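Local coordinates for protein excinuclease ABC, subunit A. (PDB 2VF7) that binds DNA, zinc and ATP as a UvrA-family ABC ATPase, probably serving to recognise damage in DNA excision repair, at residues 14-19 against 55-60; 29-34 against 465-470. The protein carries 1 engineered substitution. All coordinates share one frame; numbering follows the deposited sequence.

Contact 1 (14-19 against 55-60); sequences GFVQVR and GTLYAE
Leu57 reaches from helix 49-69 to strand 15-21 with a single methyl, CD2, which bridges two valines on the same face of the strand. CD2 lies 3.8 Å from CG2 of Val18 and 4.1 Å from CG1 of Val16, and in both pairs the leucine crosses the valine at a slant. The two valines offer different branches, Val16 presenting the methyl that is anti to its backbone N (chi1 -176°) and Val18 its other one. In Leu57, CG stands anti to the carbonyl carbon and CD1 is extended (chi2 162°), which leaves CD2 as the methyl that meets the strand. The backbones stay well apart, with CA of Val18 and CA of Leu57 8.5 Å from each other. No hydrogen bond joins the segments; the contact is small, apolar and buried. Further out, strand 15-21 is flanked in its sheet by strands 29-34 and 87-89, and Ile88 of the latter packs on both valines, extending the apolar layer. On the helix, Thr56, within the wider, pi-type turn at 55-58, has its hydroxyl hydrogen-bonded to the carbonyl of Ser51, while Glu60 forms a salt bridge with Arg64. Here the small antiparallel sheet of an ABC nucleotide-binding domain lies against the helix that follows its Walker A P-loop.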
loop_
_atom_site.group_PDB
_atom_site.type_symbol
_atom_site.label_atom_id
_atom_site.label_comp_id
_atom_site.label_asym_id
_atom_site.label_seq_id
_atom_site.Cartn_x
_atom_site.Cartn_y
_atom_site.Cartn_z
ATOM N N GLY A 14 -30.679 8.456 -9.066
ATOM C CA GLY A 14 -29.438 8.421 -8.307
ATOM C C GLY A 14 -29.276 7.071 -7.636
ATOM O O GLY A 14 -28.986 7.012 -6.452
ATOM N N PHE A 15 -29.461 5.986 -8.389
ATOM C CA PHE A 15 -29.422 4.633 -7.834
ATOM C C PHE A 15 -28.164 3.848 -8.150
ATOM O O PHE A 15 -27.630 3.924 -9.264
ATOM C CB PHE A 15 -30.631 3.821 -8.298
ATOM C CG PHE A 15 -31.914 4.241 -7.662
ATOM C CD1 PHE A 15 -32.765 5.113 -8.308
ATOM C CD2 PHE A 15 -32.270 3.764 -6.398
ATOM C CE1 PHE A 15 -33.949 5.505 -7.720
ATOM C CE2 PHE A 15 -33.439 4.161 -5.795
ATOM C CZ PHE A 15 -34.290 5.030 -6.458
ATOM N N VAL A 16 -27.696 3.107 -7.147
ATOM C CA VAL A 16 -26.690 2.059 -7.312
ATOM C C VAL A 16 -27.477 0.816 -7.752
ATOM O O VAL A 16 -28.531 0.523 -7.206
ATOM C CB VAL A 16 -25.916 1.782 -5.981
ATOM C CG1 VAL A 16 -24.802 0.756 -6.175
ATOM C CG2 VAL A 16 -25.371 3.102 -5.339
ATOM N N GLN A 17 -27.009 0.123 -8.780
ATOM C CA GLN A 17 -27.731 -1.037 -9.288
ATOM C C GLN A 17 -26.860 -2.279 -9.174
ATOM O O GLN A 17 -25.734 -2.304 -9.663
ATOM C CB GLN A 17 -28.208 -0.810 -10.725
ATOM C CG GLN A 17 -29.061 -1.969 -11.295
ATOM C CD GLN A 17 -30.370 -2.210 -10.516
ATOM O OE1 GLN A 17 -31.217 -1.317 -10.422
ATOM N NE2 GLN A 17 -30.541 -3.427 -9.977
ATOM N N VAL A 18 -27.401 -3.298 -8.512
ATOM C CA VAL A 18 -26.685 -4.529 -8.202
ATOM C C VAL A 18 -27.388 -5.699 -8.870
ATOM O O VAL A 18 -28.615 -5.858 -8.757
ATOM C CB VAL A 18 -26.633 -4.758 -6.680
ATOM C CG1 VAL A 18 -26.176 -6.190 -6.321
ATOM C CG2 VAL A 18 -25.761 -3.698 -6.000
ATOM N N ARG A 19 -26.603 -6.510 -9.565
ATOM C CA ARG A 19 -27.116 -7.653 -10.288
ATOM C C ARG A 19 -26.266 -8.907 -10.077
ATOM O O ARG A 19 -25.037 -8.849 -10.163
ATOM C CB ARG A 19 -27.152 -7.318 -11.770
ATOM C CG ARG A 19 -27.775 -8.383 -12.626
ATOM C CD ARG A 19 -27.969 -7.864 -14.037
ATOM N NE ARG A 19 -26.722 -7.676 -14.784
ATOM C CZ ARG A 19 -26.012 -8.674 -15.308
ATOM N NH1 ARG A 19 -26.401 -9.935 -15.127
ATOM N NH2 ARG A 19 -24.903 -8.418 -15.988
ATOM N N GLY A 55 -19.710 -7.460 2.249
ATOM C CA GLY A 55 -19.124 -8.528 1.443
ATOM C C GLY A 55 -19.182 -8.265 -0.050
ATOM O O GLY A 55 -18.321 -8.738 -0.820
ATOM N N THR A 56 -20.184 -7.487 -0.450
ATOM C CA THR A 56 -20.459 -7.218 -1.861
ATOM C C THR A 56 -20.221 -5.743 -2.207
ATOM O O THR A 56 -19.340 -5.430 -3.013
ATOM C CB THR A 56 -21.896 -7.662 -2.224
ATOM O OG1 THR A 56 -22.010 -9.073 -2.025
ATOM C CG2 THR A 56 -22.224 -7.355 -3.666
ATOM N N LEU A 57 -20.979 -4.846 -1.578
ATOM C CA LEU A 57 -20.966 -3.416 -1.964
ATOM C C LEU A 57 -19.662 -2.726 -1.606
ATOM O O LEU A 57 -18.952 -2.249 -2.495
ATOM C CB LEU A 57 -22.192 -2.665 -1.411
ATOM C CG LEU A 57 -23.504 -2.841 -2.189
ATOM C CD1 LEU A 57 -24.723 -2.452 -1.376
ATOM C CD2 LEU A 57 -23.489 -2.008 -3.439
ATOM N N TYR A 58 -19.330 -2.688 -0.317
ATOM C CA TYR A 58 -18.058 -2.120 0.115
ATOM C C TYR A 58 -16.874 -2.769 -0.601
ATOM O O TYR A 58 -16.031 -2.078 -1.180
ATOM C CB TYR A 58 -17.918 -2.202 1.652
ATOM C CG TYR A 58 -16.523 -1.947 2.174
ATOM C CD1 TYR A 58 -15.989 -0.654 2.204
ATOM C CD2 TYR A 58 -15.734 -3.000 2.656
ATOM C CE1 TYR A 58 -14.704 -0.419 2.681
ATOM C CE2 TYR A 58 -14.430 -2.775 3.137
ATOM C CZ TYR A 58 -13.932 -1.473 3.142
ATOM O OH TYR A 58 -12.659 -1.227 3.618
ATOM N N ALA A 59 -16.838 -4.097 -0.602
ATOM C CA ALA A 59 -15.716 -4.849 -1.157
ATOM C C ALA A 59 -15.452 -4.641 -2.657
ATOM O O ALA A 59 -14.290 -4.521 -3.073
ATOM C CB ALA A 59 -15.858 -6.323 -0.837
ATOM N N GLU A 60 -16.498 -4.617 -3.472
ATOM C CA GLU A 60 -16.325 -4.314 -4.904
ATOM C C GLU A 60 -15.893 -2.849 -5.120
ATOM O O GLU A 60 -14.985 -2.572 -5.889
ATOM C CB GLU A 60 -17.600 -4.673 -5.683
ATOM C CG GLU A 60 -17.577 -4.421 -7.201
ATOM C CD GLU A 60 -16.708 -5.402 -7.981
ATOM O OE1 GLU A 60 -16.192 -6.372 -7.380
ATOM O OE2 GLU A 60 -16.529 -5.184 -9.201
#

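Contact 2 (29-34 against 465-470); sequences ISVKVP and LYSGPP
Ser467 and Lys32 are joined by the only hydrogen bond between segments 29-34 and 465-470, which come from two sheets of the ABC ATPase fold: 29-34 is an edge strand of the antiparallel sheet, 464-468 an edge strand of the mixed P-loop sheet. The serine hydroxyl donates to the backbone carbonyl of Lys32, with OG 2.8 Å from O. It meets that oxygen almost head-on, the C=O...donor angle being 167°. CB of Ser467 points toward strand 29-34, and with OG anti to the backbone N (chi1 -174°) the hydroxyl bridges the gap between the backbones, whose nearest CA atoms, those of Val31 and Ser467, are 7.1 Å apart. Trp449 NE1 is hydrogen-bonded to the same OG, so the hydroxyl is gripped by a carbonyl from one sheet and an indole from the other. Val31 lies beside this polar link: its CG2 is 3.6 Å from OG and 3.8 Å from CB of Ser467, while Val33 makes only a distant approach with CG1. The short strand segments run in roughly the same direction, 26° apart, with axes 7.5 Å from each other at closest approach. They are therefore too far apart to pair as neighbours in one sheet, and a side chain makes the polar connection. A classic beta bulge of Leu465 and Tyr466 opposite Asp452 precedes Ser467. Beyond it the chain folds back on Tyr466: Gly468 N sits over one face, 3.4 Å above the ring plane and displaced toward the rim, and Tyr466 OH donates to Pro469 O at 2.7 Å, in the carbonyl plane on a lone pair.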
loop_
_atom_site.group_PDB
_atom_site.type_symbol
_atom_site.label_atom_id
_atom_site.label_comp_id
_atom_site.label_asym_id
_atom_site.label_seq_id
_atom_site.Cartn_x
_atom_site.Cartn_y
_atom_site.Cartn_z
ATOM N N ILE A 29 -28.999 -12.354 -6.290
ATOM C CA ILE A 29 -30.028 -11.311 -6.167
ATOM C C ILE A 29 -29.764 -10.070 -7.043
ATOM O O ILE A 29 -28.623 -9.813 -7.473
ATOM C CB ILE A 29 -30.252 -10.850 -4.657
ATOM C CG1 ILE A 29 -29.060 -10.061 -4.117
ATOM C CG2 ILE A 29 -30.540 -12.024 -3.742
ATOM C CD1 ILE A 29 -29.143 -8.557 -4.347
ATOM N N SER A 30 -30.837 -9.314 -7.292
ATOM C CA SER A 30 -30.758 -7.982 -7.883
ATOM C C SER A 30 -31.399 -7.001 -6.918
ATOM O O SER A 30 -32.488 -7.251 -6.421
ATOM C CB SER A 30 -31.511 -7.923 -9.209
ATOM O OG SER A 30 -30.911 -8.750 -10.170
ATOM N N VAL A 31 -30.718 -5.896 -6.647
ATOM C CA VAL A 31 -31.287 -4.839 -5.830
ATOM C C VAL A 31 -30.778 -3.485 -6.313
ATOM O O VAL A 31 -29.715 -3.397 -6.905
ATOM C CB VAL A 31 -31.010 -5.062 -4.300
ATOM C CG1 VAL A 31 -29.563 -4.821 -3.951
ATOM C CG2 VAL A 31 -31.888 -4.177 -3.462
ATOM N N LYS A 32 -31.561 -2.439 -6.082
ATOM C CA LYS A 32 -31.122 -1.065 -6.319
ATOM C C LYS A 32 -31.262 -0.254 -5.029
ATOM O O LYS A 32 -32.189 -0.474 -4.247
ATOM C CB LYS A 32 -31.922 -0.415 -7.452
ATOM C CG LYS A 32 -33.240 0.191 -7.014
ATOM C CD LYS A 32 -34.107 0.671 -8.191
ATOM C CE LYS A 32 -35.422 1.289 -7.677
ATOM N NZ LYS A 32 -36.127 2.100 -8.703
ATOM N N VAL A 33 -30.334 0.678 -4.815
ATOM C CA VAL A 33 -30.359 1.551 -3.630
ATOM C C VAL A 33 -29.927 2.978 -3.981
ATOM O O VAL A 33 -28.942 3.171 -4.710
ATOM C CB VAL A 33 -29.496 0.985 -2.431
ATOM C CG1 VAL A 33 -29.937 -0.384 -2.068
ATOM C CG2 VAL A 33 -28.037 0.946 -2.769
ATOM N N PRO A 34 -30.650 3.982 -3.447
ATOM C CA PRO A 34 -30.323 5.373 -3.750
ATOM C C PRO A 34 -28.968 5.789 -3.186
ATOM O O PRO A 34 -28.547 5.312 -2.126
ATOM C CB PRO A 34 -31.466 6.155 -3.099
ATOM C CG PRO A 34 -32.019 5.277 -2.076
ATOM C CD PRO A 34 -31.809 3.879 -2.541
ATOM N N LEU A 465 -36.500 -9.048 0.451
ATOM C CA LEU A 465 -37.928 -8.999 0.716
ATOM C C LEU A 465 -38.502 -7.666 0.259
ATOM O O LEU A 465 -39.637 -7.588 -0.228
ATOM C CB LEU A 465 -38.204 -9.221 2.201
ATOM C CG LEU A 465 -37.509 -10.421 2.848
ATOM C CD1 LEU A 465 -38.122 -10.697 4.199
ATOM C CD2 LEU A 465 -37.541 -11.664 1.962
ATOM N N TYR A 466 -37.693 -6.621 0.411
ATOM C CA TYR A 466 -38.117 -5.259 0.135
ATOM C C TYR A 466 -36.924 -4.355 -0.160
ATOM O O TYR A 466 -35.897 -4.469 0.474
ATOM C CB TYR A 466 -38.930 -4.719 1.322
ATOM C CG TYR A 466 -39.511 -3.331 1.114
ATOM C CD1 TYR A 466 -40.504 -3.119 0.167
ATOM C CD2 TYR A 466 -39.050 -2.233 1.867
ATOM C CE1 TYR A 466 -41.023 -1.873 -0.036
ATOM C CE2 TYR A 466 -39.563 -0.974 1.665
ATOM C CZ TYR A 466 -40.563 -0.799 0.706
ATOM O OH TYR A 466 -41.116 0.441 0.456
ATOM N N SER A 467 -37.061 -3.489 -1.161
ATOM C CA SER A 467 -36.165 -2.347 -1.328
ATOM C C SER A 467 -37.025 -1.111 -1.616
ATOM O O SER A 467 -37.594 -0.986 -2.689
ATOM C CB SER A 467 -35.151 -2.614 -2.455
ATOM O OG SER A 467 -34.176 -1.580 -2.564
ATOM N N GLY A 468 -37.138 -0.216 -0.642
ATOM C CA GLY A 468 -37.901 1.021 -0.797
ATOM C C GLY A 468 -37.926 1.788 0.519
ATOM O O GLY A 468 -37.334 1.332 1.499
ATOM N N PRO A 469 -38.607 2.954 0.553
ATOM C CA PRO A 469 -38.837 3.696 1.803
ATOM C C PRO A 469 -39.456 2.797 2.882
ATOM O O PRO A 469 -40.218 1.887 2.552
ATOM C CB PRO A 469 -39.856 4.767 1.392
ATOM C CG PRO A 469 -39.638 4.965 -0.063
ATOM C CD PRO A 469 -39.209 3.635 -0.611
ATOM N N PRO A 470 -39.136 3.039 4.168
ATOM C CA PRO A 470 -39.678 2.214 5.267
ATOM C C PRO A 470 -41.186 1.955 5.248
ATOM O O PRO A 470 -41.600 0.833 5.520
ATOM C CB PRO A 470 -39.282 3.003 6.511
ATOM C CG PRO A 470 -37.974 3.622 6.116
ATOM C CD PRO A 470 -38.211 4.068 4.681
#

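Overall arrangement
Strands 15-21 and 29-34 are neighbours in one antiparallel sheet, and through them contacts 1 and 2, with centres 12 Å apart, touch directly. Their backbones are probably hydrogen-bonded, Val16 N lying 2.7 Å from Val33 O and Val18 N 2.8 Å from Val31 O. Contact 1 ties this sheet to the P-loop helix, whereas contact 2 ties it to the last strand of the mixed sheet, distant in sequence. Neither reaches the nucleotide: the side chain of Leu57 is about 12 Å from a bound ADP and that of Val31 about 14 Å. The ADP-binding Lys49 lies about 10 Å from Leu57 and about 11 Å from Val31, side chain to side chain.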